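Local atomic coordinates of transcriptional regulator (Thermus thermophilus, PDB entry 2H0A), a protein that probably regulates transcription as a CcpA-type repressor of the LacI family, sensing an effector through a periplasmic-binding-protein-like domain. Residues A[26-31]-A[247-252]. Residues are numbered along the deposited sequence; the frame is centred on the assembly and turned at random.
Sequences LEQRYD and RMRGYQ
Gln28 and Arg249 join the two segments at the surface through one hydrogen bond, in which Arg249 NH2 donates to Gln28 OE1 over 2.6 Å with an N-H...O angle of 163°. The oxygen sits at the edge of the guanidinium, near its plane; NH2 is tilted from the amide's carbonyl plane, and the two flat groups are turned 78° apart. Arginine suits its place by length: its chain, extended from CG to NE, helps bridge the 11.2 Å between the CA atoms of Gln28 and Arg249. Gln28, bent at chi2 (-53°), presents its neutral amide oxygen to the cation. With an alanine here that acceptor is gone, and the Arg249 guanidinium is likely to lose this mate and swing more freely. Beside this polar bridge, Tyr30 and Met248 reach toward each other from opposite directions. The thioether lies obliquely to the ring, SD 4.9 Å from its centroid, a Met-aromatic contact that suits a flexible, polarisable side chain and a flat aromatic partner. Leu245, on helix 233-248, touches both Gln28 and Tyr30. Gly250 is the C' residue of a Schellman motif ending that helix; at its positive phi a side chain would jam against the preceding carbonyl oxygen. The contact thus pairs a Schellman-capped helix end with the loop joining helix 12-25 to strand 31-34, within an alpha/beta periplasmic-binding-protein-like fold.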
loop_
_atom_site.group_PDB
_atom_site.type_symbol
_atom_site.label_atom_id
_atom_site.label_comp_id
_atom_site.label_asym_id
_atom_site.label_seq_id
_atom_site.Cartn_x
_atom_site.Cartn_y
_atom_site.Cartn_z
ATOM N N LEU A 26 6.386 -23.250 15.290
ATOM C CA LEU A 26 7.110 -23.041 16.540
ATOM C C LEU A 26 6.786 -24.087 17.597
ATOM O O LEU A 26 7.482 -24.202 18.597
ATOM C CB LEU A 26 6.844 -21.644 17.105
ATOM C CG LEU A 26 7.171 -20.440 16.208
ATOM C CD1 LEU A 26 6.917 -19.166 17.003
ATOM C CD2 LEU A 26 8.615 -20.479 15.715
ATOM N N GLU A 27 5.720 -24.845 17.390
ATOM C CA GLU A 27 5.355 -25.898 18.328
ATOM C C GLU A 27 6.270 -27.098 18.080
ATOM O O GLU A 27 6.543 -27.885 18.982
ATOM C CB GLU A 27 3.894 -26.311 18.112
ATOM C CG GLU A 27 3.476 -27.553 18.889
ATOM C CD GLU A 27 2.884 -27.226 20.241
ATOM O OE1 GLU A 27 1.774 -26.652 20.270
ATOM O OE2 GLU A 27 3.523 -27.538 21.270
ATOM N N GLN A 28 6.741 -27.217 16.842
ATOM C CA GLN A 28 7.619 -28.305 16.427
ATOM C C GLN A 28 9.074 -27.872 16.421
ATOM O O GLN A 28 9.924 -28.521 15.811
ATOM C CB GLN A 28 7.226 -28.794 15.030
ATOM C CG GLN A 28 5.827 -29.365 14.971
ATOM C CD GLN A 28 5.609 -30.435 16.017
ATOM O OE1 GLN A 28 6.433 -31.333 16.180
ATOM N NE2 GLN A 28 4.494 -30.354 16.725
ATOM N N ARG A 29 9.342 -26.759 17.097
ATOM C CA ARG A 29 10.687 -26.199 17.211
ATOM C C ARG A 29 11.348 -25.740 15.910
ATOM O O ARG A 29 12.565 -25.839 15.769
ATOM C CB ARG A 29 11.613 -27.196 17.914
ATOM C CG ARG A 29 11.171 -27.579 19.308
ATOM C CD ARG A 29 12.158 -28.534 19.947
ATOM N NE ARG A 29 11.750 -28.899 21.301
ATOM C CZ ARG A 29 12.485 -29.626 22.140
ATOM N NH1 ARG A 29 13.680 -30.073 21.763
ATOM N NH2 ARG A 29 12.029 -29.901 23.357
ATOM N N TYR A 30 10.561 -25.250 14.958
ATOM C CA TYR A 30 11.134 -24.755 13.711
ATOM C C TYR A 30 11.132 -23.233 13.742
ATOM O O TYR A 30 10.264 -22.620 14.366
ATOM C CB TYR A 30 10.333 -25.230 12.492
ATOM C CG TYR A 30 10.724 -26.590 11.964
ATOM C CD1 TYR A 30 10.369 -27.755 12.644
ATOM C CD2 TYR A 30 11.445 -26.714 10.779
ATOM C CE1 TYR A 30 10.720 -29.014 12.153
ATOM C CE2 TYR A 30 11.805 -27.967 10.281
ATOM C CZ TYR A 30 11.437 -29.110 10.971
ATOM O OH TYR A 30 11.782 -30.345 10.479
ATOM N N ASP A 31 12.112 -22.627 13.081
ATOM C CA ASP A 31 12.205 -21.172 13.024
ATOM C C ASP A 31 11.608 -20.681 11.716
ATOM O O ASP A 31 11.710 -21.351 10.690
ATOM C CB ASP A 31 13.665 -20.714 13.135
ATOM C CG ASP A 31 14.132 -20.598 14.577
ATOM O OD2 ASP A 31 14.433 -19.465 15.016
ATOM N N ARG A 247 6.080 -33.174 4.899
ATOM C CA ARG A 247 7.010 -33.308 3.798
ATOM C C ARG A 247 8.464 -33.184 4.273
ATOM O O ARG A 247 9.333 -33.944 3.839
ATOM C CB ARG A 247 6.702 -32.251 2.738
ATOM C CG ARG A 247 6.621 -32.815 1.337
ATOM C CD ARG A 247 5.198 -33.138 0.903
ATOM N NE ARG A 247 5.187 -34.249 -0.048
ATOM C CZ ARG A 247 4.268 -34.439 -0.988
ATOM N NH1 ARG A 247 3.261 -33.597 -1.136
ATOM N NH2 ARG A 247 4.359 -35.485 -1.788
ATOM N N MET A 248 8.728 -32.232 5.164
ATOM C CA MET A 248 10.084 -32.048 5.669
ATOM C C MET A 248 10.500 -33.252 6.496
ATOM O O MET A 248 11.689 -33.525 6.659
ATOM C CB MET A 248 10.198 -30.770 6.515
ATOM C CG MET A 248 10.082 -29.465 5.719
ATOM S SD MET A 248 10.599 -27.977 6.623
ATOM C CE MET A 248 9.544 -28.028 8.064
ATOM N N ARG A 249 9.512 -33.980 7.009
ATOM C CA ARG A 249 9.771 -35.160 7.829
ATOM C C ARG A 249 9.748 -36.459 7.038
ATOM O O ARG A 249 9.477 -37.524 7.589
ATOM C CB ARG A 249 8.773 -35.226 8.987
ATOM C CG ARG A 249 9.089 -34.236 10.096
ATOM C CD ARG A 249 7.918 -34.035 11.036
ATOM N NE ARG A 249 8.336 -33.430 12.294
ATOM C CZ ARG A 249 7.497 -33.049 13.249
ATOM N NH1 ARG A 249 6.191 -33.207 13.081
ATOM N NH2 ARG A 249 7.959 -32.532 14.378
ATOM N N GLY A 250 10.019 -36.364 5.739
ATOM C CA GLY A 250 10.080 -37.553 4.911
ATOM C C GLY A 250 8.863 -38.041 4.154
ATOM O O GLY A 250 8.968 -39.035 3.435
ATOM N N TYR A 251 7.720 -37.375 4.283
ATOM C CA TYR A 251 6.528 -37.831 3.565
ATOM C C TYR A 251 6.675 -37.780 2.045
ATOM O O TYR A 251 7.050 -36.755 1.472
ATOM C CB TYR A 251 5.286 -37.024 3.962
ATOM C CG TYR A 251 4.096 -37.407 3.115
ATOM C CD1 TYR A 251 3.493 -38.655 3.257
ATOM C CD2 TYR A 251 3.659 -36.580 2.083
ATOM C CE1 TYR A 251 2.498 -39.074 2.387
ATOM C CE2 TYR A 251 2.663 -36.991 1.204
ATOM C CZ TYR A 251 2.090 -38.243 1.359
ATOM O OH TYR A 251 1.140 -38.675 0.464
ATOM N N GLN A 252 6.363 -38.892 1.395
ATOM C CA GLN A 252 6.456 -38.973 -0.053
ATOM C C GLN A 252 5.104 -39.336 -0.644
ATOM O O GLN A 252 4.360 -40.142 -0.082
ATOM C CB GLN A 252 7.494 -40.016 -0.461
ATOM C CG GLN A 252 8.888 -39.733 0.062
ATOM C CD GLN A 252 9.880 -40.830 -0.286
ATOM O OE1 GLN A 252 11.060 -40.745 0.060
ATOM N NE2 GLN A 252 9.406 -41.866 -0.973
#